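Local coordinates for protein leucine aminopeptidase (Parabacteroides distasonis, PDB 3TC8) that binds zinc and probably acts as an M28-family aminopeptidase, possibly with glutaminyl-peptide cyclotransferase activity, at residues W103-P115 / K273-D285. Numbering follows the deposited sequence.
Sequences WDSRPYSDHDPDP and KTGFASYWHTQKD. With EDO (1,2-ethanediol), chain D.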
ATOM      1  N   TRP A 103      -3.514  -5.060   0.077  1.00  7.27           N
ATOM      2  CA  TRP A 103      -3.272  -6.177   0.993  1.00  7.26           C
ATOM      3  C   TRP A 103      -3.309  -7.559   0.356  1.00  7.97           C
ATOM      4  O   TRP A 103      -2.900  -8.536   0.993  1.00  8.19           O
ATOM      5  CB  TRP A 103      -4.181  -6.127   2.233  1.00  7.67           C
ATOM      6  CG  TRP A 103      -5.610  -6.450   2.025  1.00  7.18           C
ATOM      7  CD1 TRP A 103      -6.590  -5.593   1.650  1.00  8.12           C
ATOM      8  CD2 TRP A 103      -6.259  -7.691   2.301  1.00  7.46           C
ATOM      9  NE1 TRP A 103      -7.806  -6.240   1.653  1.00  8.45           N
ATOM     10  CE2 TRP A 103      -7.641  -7.521   2.090  1.00  7.54           C
ATOM     11  CE3 TRP A 103      -5.799  -8.945   2.719  1.00  8.21           C
ATOM     12  CZ2 TRP A 103      -8.529  -8.568   2.254  1.00  8.61           C
ATOM     13  CZ3 TRP A 103      -6.693  -9.966   2.918  1.00  8.30           C
ATOM     14  CH2 TRP A 103      -8.040  -9.770   2.702  1.00  8.34           C
ATOM     15  N   ASP A 104      -3.853  -7.683  -0.850  1.00  7.51           N
ATOM     16  CA  ASP A 104      -3.845  -8.947  -1.558  1.00  7.98           C
ATOM     17  C   ASP A 104      -2.455  -9.328  -2.022  1.00  8.19           C
ATOM     18  O   ASP A 104      -1.559  -8.477  -2.174  1.00  9.67           O
ATOM     19  CB  ASP A 104      -4.796  -8.898  -2.755  1.00  7.80           C
ATOM     20  CG  ASP A 104      -4.403  -7.855  -3.794  1.00  8.39           C
ATOM     21  OD1 ASP A 104      -4.179  -6.689  -3.416  1.00  8.82           O
ATOM     22  OD2 ASP A 104      -4.349  -8.233  -4.996  1.00  9.36           O
ATOM     23  N   SER A 105      -2.315 -10.623  -2.299  1.00  8.08           N
ATOM     24  CA  SER A 105      -1.117 -11.170  -2.931  1.00  8.78           C
ATOM     25  C   SER A 105      -1.455 -11.661  -4.328  1.00  8.37           C
ATOM     26  O   SER A 105      -2.492 -12.265  -4.574  1.00  9.26           O
ATOM     27  CB  SER A 105      -0.637 -12.420  -2.121  1.00  9.60           C
ATOM     28  OG  SER A 105      -0.428 -12.132  -0.767  1.00  9.63           O
ATOM     29  N   ARG A 106      -0.530 -11.455  -5.251  1.00  8.62           N
ATOM     30  CA  ARG A 106      -0.712 -11.897  -6.624  1.00  8.39           C
ATOM     31  C   ARG A 106      -0.813 -13.424  -6.693  1.00  8.72           C
ATOM     32  O   ARG A 106       0.022 -14.119  -6.127  1.00  9.38           O
ATOM     33  CB  ARG A 106       0.444 -11.375  -7.469  1.00  8.36           C
ATOM     34  CG  ARG A 106       0.348 -11.688  -8.967  1.00  8.14           C
ATOM     35  CD  ARG A 106       0.977 -10.593  -9.784  1.00  8.65           C
ATOM     36  NE  ARG A 106       0.985 -10.840 -11.227  1.00  8.68           N
ATOM     37  CZ  ARG A 106      -0.059 -10.613 -12.002  1.00  8.52           C
ATOM     38  NH1 ARG A 106      -1.227 -10.297 -11.506  1.00  9.05           N
ATOM     39  NH2 ARG A 106       0.011 -10.814 -13.316  1.00  9.84           N
ATOM     40  N   PRO A 107      -1.706 -13.936  -7.530  1.00  9.25           N
ATOM     41  CA  PRO A 107      -1.852 -15.399  -7.679  1.00  9.20           C
ATOM     42  C   PRO A 107      -0.834 -16.062  -8.608  1.00  9.09           C
ATOM     43  O   PRO A 107      -0.884 -17.266  -8.790  1.00 10.55           O
ATOM     44  CB  PRO A 107      -3.258 -15.553  -8.213  1.00  9.95           C
ATOM     45  CG  PRO A 107      -3.502 -14.296  -8.986  1.00 10.63           C
ATOM     46  CD  PRO A 107      -2.876 -13.243  -8.117  1.00  9.61           C
ATOM     47  N   TYR A 108       0.017 -15.249  -9.182  1.00  8.83           N
ATOM     48  CA  TYR A 108       0.996 -15.646 -10.168  1.00  9.23           C
ATOM     49  C   TYR A 108       2.373 -15.129  -9.776  1.00  9.67           C
ATOM     50  O   TYR A 108       2.497 -14.173  -9.016  1.00 10.86           O
ATOM     51  CB  TYR A 108       0.667 -15.077 -11.560  1.00  9.74           C
ATOM     52  CG  TYR A 108      -0.763 -15.196 -11.986  1.00  9.72           C
ATOM     53  CD1 TYR A 108      -1.415 -16.417 -12.031  1.00 11.31           C
ATOM     54  CD2 TYR A 108      -1.502 -14.068 -12.289  1.00 10.70           C
ATOM     55  CE1 TYR A 108      -2.734 -16.503 -12.421  1.00 12.89           C
ATOM     56  CE2 TYR A 108      -2.855 -14.131 -12.662  1.00 12.84           C
ATOM     57  CZ  TYR A 108      -3.450 -15.358 -12.703  1.00 12.82           C
ATOM     58  OH  TYR A 108      -4.762 -15.426 -13.108  1.00 16.65           O
ATOM     59  N   SER A 109       3.392 -15.781 -10.278  1.00  8.76           N
ATOM     60  CA  SER A 109       4.784 -15.315 -10.201  1.00  9.66           C
ATOM     61  C   SER A 109       5.306 -15.160 -11.625  1.00  9.21           C
ATOM     62  O   SER A 109       6.217 -15.846 -12.056  1.00  9.73           O
ATOM     63  CB  SER A 109       5.630 -16.261  -9.374  1.00 10.19           C
ATOM     64  OG  SER A 109       5.073 -16.430  -8.086  1.00 10.13           O
ATOM     65  N   ASP A 110       4.656 -14.246 -12.369  1.00  9.39           N
ATOM     66  CA  ASP A 110       4.773 -14.234 -13.821  1.00  9.94           C
ATOM     67  C   ASP A 110       6.043 -13.613 -14.360  1.00 10.54           C
ATOM     68  O   ASP A 110       6.270 -13.711 -15.544  1.00 11.32           O
ATOM     69  CB  ASP A 110       3.517 -13.645 -14.476  1.00  9.90           C
ATOM     70  CG  ASP A 110       3.060 -12.285 -13.916  1.00 10.42           C
ATOM     71  OD1 ASP A 110       3.123 -12.047 -12.690  1.00 10.34           O
ATOM     72  OD2 ASP A 110       2.557 -11.471 -14.755  1.00 10.24           O
ATOM     73  N   HIS A 111       6.877 -13.092 -13.467  1.00  9.99           N
ATOM     74  CA  HIS A 111       8.211 -12.666 -13.805  1.00 10.99           C
ATOM     75  C   HIS A 111       9.293 -13.604 -13.268  1.00 11.45           C
ATOM     76  O   HIS A 111      10.495 -13.351 -13.392  1.00 12.55           O
ATOM     77  CB  HIS A 111       8.475 -11.241 -13.376  1.00 11.37           C
ATOM     78  CG  HIS A 111       7.750 -10.254 -14.215  1.00 11.64           C
ATOM     79  ND1 HIS A 111       8.350  -9.621 -15.272  1.00 14.41           N
ATOM     80  CD2 HIS A 111       6.466  -9.834 -14.208  1.00 12.54           C
ATOM     81  CE1 HIS A 111       7.453  -8.866 -15.888  1.00 15.46           C
ATOM     82  NE2 HIS A 111       6.311  -8.933 -15.235  1.00 15.24           N
ATOM     83  N   ASP A 112       8.902 -14.731 -12.693  1.00 11.13           N
ATOM     84  CA  ASP A 112       9.854 -15.692 -12.174  1.00 11.75           C
ATOM     85  C   ASP A 112      10.702 -16.221 -13.316  1.00 12.08           C
ATOM     86  O   ASP A 112      10.193 -16.508 -14.386  1.00 13.14           O
ATOM     87  CB  ASP A 112       9.180 -16.863 -11.435  1.00 11.57           C
ATOM     88  CG  ASP A 112      10.100 -17.515 -10.463  1.00 12.17           C
ATOM     89  OD1 ASP A 112      10.889 -18.394 -10.881  1.00 13.23           O
ATOM     90  OD2 ASP A 112      10.057 -17.106  -9.284  1.00 12.79           O
ATOM     91  N   PRO A 113      12.014 -16.430 -13.083  1.00 13.48           N
ATOM     92  CA  PRO A 113      12.824 -17.055 -14.135  1.00 14.90           C
ATOM     93  C   PRO A 113      12.374 -18.493 -14.478  1.00 14.64           C
ATOM     94  O   PRO A 113      12.667 -18.951 -15.595  1.00 16.65           O
ATOM     95  CB  PRO A 113      14.237 -17.074 -13.568  1.00 17.08           C
ATOM     96  CG  PRO A 113      14.163 -16.385 -12.315  1.00 19.15           C
ATOM     97  CD  PRO A 113      12.819 -16.003 -11.919  1.00 14.72           C
ATOM     98  N   ASP A 114      11.761 -19.212 -13.536  1.00 13.53           N
ATOM     99  CA  ASP A 114      11.378 -20.581 -13.762  1.00 13.31           C
ATOM    100  C   ASP A 114       9.926 -20.619 -14.283  1.00 12.42           C
ATOM    101  O   ASP A 114       8.998 -20.249 -13.551  1.00 12.50           O
ATOM    102  CB  ASP A 114      11.456 -21.335 -12.443  1.00 14.10           C
ATOM    103  CG  ASP A 114      11.103 -22.800 -12.553  1.00 16.13           C
ATOM    104  OD1 ASP A 114      10.666 -23.247 -13.626  1.00 15.55           O
ATOM    105  OD2 ASP A 114      11.249 -23.480 -11.515  1.00 19.32           O
ATOM    106  N   PRO A 115       9.694 -21.061 -15.528  1.00 13.40           N
ATOM    107  CA  PRO A 115       8.319 -21.088 -16.044  1.00 13.68           C
ATOM    108  C   PRO A 115       7.382 -21.970 -15.245  1.00 12.45           C
ATOM    109  O   PRO A 115       6.165 -21.734 -15.253  1.00 12.09           O
ATOM    110  CB  PRO A 115       8.476 -21.618 -17.473  1.00 15.05           C
ATOM    111  CG  PRO A 115       9.785 -22.228 -17.496  1.00 18.99           C
ATOM    112  CD  PRO A 115      10.660 -21.584 -16.520  1.00 14.93           C
ATOM    113  N   LYS A 273      14.979  -3.895 -15.540  1.00 21.32           N
ATOM    114  CA  LYS A 273      14.139  -4.089 -16.719  1.00 22.81           C
ATOM    115  C   LYS A 273      12.642  -3.742 -16.492  1.00 20.00           C
ATOM    116  O   LYS A 273      11.985  -3.180 -17.357  1.00 23.13           O
ATOM    117  CB  LYS A 273      14.243  -5.523 -17.260  1.00 23.90           C
ATOM    118  CG  LYS A 273      15.679  -6.057 -17.450  1.00 28.44           C
ATOM    119  CD  LYS A 273      15.766  -7.616 -17.468  1.00 32.21           C
ATOM    120  CE  LYS A 273      15.664  -8.177 -18.862  1.00 34.01           C
ATOM    121  NZ  LYS A 273      15.993  -9.624 -18.845  1.00 34.65           N
ATOM    122  N   THR A 274      12.111  -4.001 -15.298  1.00 18.68           N
ATOM    123  CA  THR A 274      10.720  -3.741 -15.009  1.00 17.17           C
ATOM    124  C   THR A 274      10.489  -2.395 -14.301  1.00 15.42           C
ATOM    125  O   THR A 274       9.342  -1.972 -14.178  1.00 16.90           O
ATOM    126  CB  THR A 274      10.206  -4.818 -14.077  1.00 16.05           C
ATOM    127  OG1 THR A 274      10.894  -4.671 -12.837  1.00 16.55           O
ATOM    128  CG2 THR A 274      10.397  -6.238 -14.625  1.00 17.89           C
ATOM    129  N   GLY A 275      11.543  -1.757 -13.806  1.00 14.41           N
ATOM    130  CA  GLY A 275      11.476  -0.617 -12.894  1.00 13.76           C
ATOM    131  C   GLY A 275      11.314  -0.992 -11.444  1.00 12.52           C
ATOM    132  O   GLY A 275      11.352  -0.098 -10.588  1.00 12.55           O
ATOM    133  N   PHE A 276      11.131  -2.271 -11.134  1.00 12.68           N
ATOM    134  CA  PHE A 276      10.877  -2.707  -9.774  1.00 12.62           C
ATOM    135  C   PHE A 276      12.045  -3.531  -9.261  1.00 13.24           C
ATOM    136  O   PHE A 276      12.999  -3.876  -9.983  1.00 14.94           O
ATOM    137  CB  PHE A 276       9.561  -3.477  -9.722  1.00 12.41           C
ATOM    138  CG  PHE A 276       8.376  -2.655 -10.136  1.00 12.41           C
ATOM    139  CD1 PHE A 276       8.093  -1.445  -9.500  1.00 15.77           C
ATOM    140  CD2 PHE A 276       7.601  -3.055 -11.195  1.00 13.38           C
ATOM    141  CE1 PHE A 276       6.998  -0.690  -9.901  1.00 18.29           C
ATOM    142  CE2 PHE A 276       6.485  -2.337 -11.596  1.00 17.05           C
ATOM    143  CZ  PHE A 276       6.176  -1.153 -10.940  1.00 21.76           C
ATOM    144  N   ALA A 277      11.956  -3.875  -7.980  1.00 13.92           N
ATOM    145  CA  ALA A 277      12.918  -4.724  -7.327  1.00 13.54           C
ATOM    146  C   ALA A 277      13.065  -6.020  -8.111  1.00 13.58           C
ATOM    147  O   ALA A 277      12.137  -6.504  -8.777  1.00 13.65           O
ATOM    148  CB  ALA A 277      12.458  -5.045  -5.930  1.00 15.33           C
ATOM    149  N   SER A 278      14.234  -6.604  -8.023  1.00 14.45           N
ATOM    150  CA  SER A 278      14.581  -7.824  -8.750  1.00 14.87           C
ATOM    151  C   SER A 278      13.599  -8.967  -8.545  1.00 14.02           C
ATOM    152  O   SER A 278      13.369  -9.778  -9.446  1.00 16.16           O
ATOM    153  CB  SER A 278      15.996  -8.274  -8.384  1.00 16.32           C
ATOM    154  OG  SER A 278      16.078  -8.628  -7.024  1.00 19.78           O
ATOM    155  N   TYR A 279      13.032  -9.037  -7.337  1.00 11.99           N
ATOM    156  CA  TYR A 279      12.148 -10.099  -6.935  1.00 11.70           C
ATOM    157  C   TYR A 279      10.680  -9.820  -7.202  1.00 10.36           C
ATOM    158  O   TYR A 279       9.830 -10.663  -6.870  1.00 10.98           O
ATOM    159  CB  TYR A 279      12.403 -10.423  -5.445  1.00 11.75           C
ATOM    160  CG  TYR A 279      12.324  -9.200  -4.559  1.00 12.41           C
ATOM    161  CD1 TYR A 279      11.101  -8.685  -4.155  1.00 11.80           C
ATOM    162  CD2 TYR A 279      13.480  -8.589  -4.110  1.00 13.41           C
ATOM    163  CE1 TYR A 279      11.028  -7.555  -3.339  1.00 12.15           C
ATOM    164  CE2 TYR A 279      13.417  -7.445  -3.334  1.00 12.43           C
ATOM    165  CZ  TYR A 279      12.201  -6.936  -2.950  1.00 12.16           C
ATOM    166  OH  TYR A 279      12.215  -5.822  -2.133  1.00 13.48           O
ATOM    167  N   TRP A 280      10.351  -8.684  -7.781  1.00 10.55           N
ATOM    168  CA  TRP A 280       8.967  -8.317  -8.059  1.00 10.32           C
ATOM    169  C   TRP A 280       8.269  -9.362  -8.955  1.00  9.88           C
ATOM    170  O   TRP A 280       8.798  -9.751  -9.997  1.00 10.63           O
ATOM    171  CB  TRP A 280       8.935  -6.964  -8.753  1.00 10.69           C
ATOM    172  CG  TRP A 280       7.613  -6.522  -9.251  1.00 10.34           C
ATOM    173  CD1 TRP A 280       6.561  -6.073  -8.520  1.00 11.41           C
ATOM    174  CD2 TRP A 280       7.194  -6.456 -10.607  1.00 11.12           C
ATOM    175  NE1 TRP A 280       5.551  -5.690  -9.315  1.00 12.36           N
ATOM    176  CE2 TRP A 280       5.897  -5.941 -10.614  1.00 11.63           C
ATOM    177  CE3 TRP A 280       7.794  -6.787 -11.832  1.00 12.10           C
ATOM    178  CZ2 TRP A 280       5.183  -5.705 -11.815  1.00 13.83           C
ATOM    179  CZ3 TRP A 280       7.100  -6.561 -13.001  1.00 13.96           C
ATOM    180  CH2 TRP A 280       5.836  -6.020 -12.979  1.00 14.20           C
ATOM    181  N   HIS A 281       7.128  -9.834  -8.489  1.00  9.62           N
ATOM    182  CA  HIS A 281       6.328 -10.801  -9.248  1.00  9.86           C
ATOM    183  C   HIS A 281       7.096 -12.113  -9.525  1.00  9.76           C
ATOM    184  O   HIS A 281       6.914 -12.777 -10.552  1.00 10.22           O
ATOM    185  CB  HIS A 281       5.684 -10.164 -10.494  1.00 10.35           C
ATOM    186  CG  HIS A 281       4.565  -9.252 -10.116  1.00  9.31           C
ATOM    187  ND1 HIS A 281       3.706  -8.685 -11.027  1.00 10.66           N
ATOM    188  CD2 HIS A 281       4.152  -8.825  -8.889  1.00 10.36           C
ATOM    189  CE1 HIS A 281       2.828  -7.931 -10.376  1.00 10.35           C
ATOM    190  NE2 HIS A 281       3.062  -8.014  -9.078  1.00 11.48           N
ATOM    191  N   THR A 282       7.935 -12.454  -8.567  1.00 10.41           N
ATOM    192  CA  THR A 282       8.618 -13.739  -8.523  1.00 11.28           C
ATOM    193  C   THR A 282       8.388 -14.408  -7.183  1.00 10.54           C
ATOM    194  O   THR A 282       7.933 -13.785  -6.208  1.00 10.64           O
ATOM    195  CB  THR A 282      10.160 -13.594  -8.680  1.00 11.88           C
ATOM    196  OG1 THR A 282      10.763 -13.201  -7.426  1.00 11.92           O
ATOM    197  CG2 THR A 282      10.588 -12.660  -9.800  1.00 12.52           C
ATOM    198  N   GLN A 283       8.754 -15.691  -7.101  1.00 11.37           N
ATOM    199  CA  GLN A 283       8.703 -16.417  -5.854  1.00 11.56           C
ATOM    200  C   GLN A 283       9.572 -15.852  -4.756  1.00 11.73           C
ATOM    201  O   GLN A 283       9.287 -16.113  -3.569  1.00 13.00           O
ATOM    202  CB  GLN A 283       9.067 -17.882  -6.090  1.00 11.86           C
ATOM    203  CG  GLN A 283       7.942 -18.668  -6.782  1.00 12.06           C
ATOM    204  CD  GLN A 283       6.803 -18.949  -5.859  1.00 12.54           C
ATOM    205  OE1 GLN A 283       6.937 -19.817  -4.985  1.00 14.70           O
ATOM    206  NE2 GLN A 283       5.689 -18.232  -6.013  1.00 12.38           N
ATOM    207  N   LYS A 284      10.555 -15.043  -5.115  1.00 11.63           N
ATOM    208  CA  LYS A 284      11.431 -14.440  -4.122  1.00 12.59           C
ATOM    209  C   LYS A 284      10.894 -13.175  -3.467  1.00 11.24           C
ATOM    210  O   LYS A 284      11.587 -12.602  -2.634  1.00 12.11           O
ATOM    211  CB  LYS A 284      12.791 -14.170  -4.742  1.00 13.49           C
ATOM    212  CG  LYS A 284      13.600 -15.422  -4.917  1.00 17.01           C
ATOM    213  CD  LYS A 284      15.003 -15.146  -5.374  1.00 20.60           C
ATOM    214  CE  LYS A 284      15.873 -16.390  -5.488  1.00 25.77           C
ATOM    215  NZ  LYS A 284      17.130 -16.080  -6.267  1.00 29.74           N
ATOM    216  N   ASP A 285       9.635 -12.807  -3.718  1.00 10.65           N
ATOM    217  CA  ASP A 285       8.990 -11.754  -2.924  1.00 10.68           C
ATOM    218  C   ASP A 285       8.470 -12.363  -1.603  1.00 10.40           C
ATOM    219  O   ASP A 285       7.261 -12.537  -1.374  1.00 11.58           O
ATOM    220  CB  ASP A 285       7.890 -11.037  -3.692  1.00 10.39           C
ATOM    221  CG  ASP A 285       7.336  -9.856  -2.910  1.00  9.55           C
ATOM    222  OD1 ASP A 285       7.910  -9.524  -1.851  1.00 10.23           O
ATOM    223  OD2 ASP A 285       6.292  -9.322  -3.306  1.00 10.92           O
TER
HETATM  224  C1  EDO D 401       3.490  -2.274  -8.320  1.00 32.95           C
HETATM  225  O1  EDO D 401       2.077  -2.237  -8.507  1.00 38.26           O
HETATM  226  C2  EDO D 401       3.910  -3.586  -7.676  1.00 30.98           C
HETATM  227  O2  EDO D 401       3.166  -4.747  -8.168  1.00 28.53           O
HETATM  228  O   HOH W   1       3.219  -8.920 -13.725  1.00 14.18           O
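The zinc site of this M28-family exopeptidase takes its ligand H281 from the long loop between strand 262-266 and helix 292-308, and here that loop packs against the one that follows strand 96-102. H281 binds the metal through NE2, together with D127 and D160, and its imidazole is sandwiched. Over one face lies R106 CD, 3.4 Å from the ring centroid in a CH-pi contact only 15° off the normal; the opposite face is covered by the indole of W280, with NE1 over the imidazole centre. R106 reaches this place with CG anti to its backbone N (chi1 -176°) and a bend at chi2. Its guanidinium then grips D110 side-on in a salt bridge, NE to OD1 at 2.9 Å and NH2 to OD2 at 3.0 Å. A water at the edge of the imidazole accepts from H281 ND1 and donates to D110 OD2, both at 2.8 Å, so the arginine-bound carboxylate reaches the ligand through this water, and the bridge would help to fix the rotation of the ring. W280 CZ3 lies over one face of the H111 ring, the two planes inclined at 39°, and W280 NE1 donates to O2 of a 1,2-ethanediol probably left from crystallisation.

The ligand's own carbonyl is held as well: H281 O accepts from H111 N, in the type I turn S109-D112. D112 divides its carboxylate: OD1 closes an Asx turn with D114 N, while OD2 receives Q283 N. Farther out, S109 OG, also bonded to T120 O, accepts a nearly straight 2.8 Å hydrogen bond from Q283 NE2, with S109 OG close to the plane of the Q283 amide.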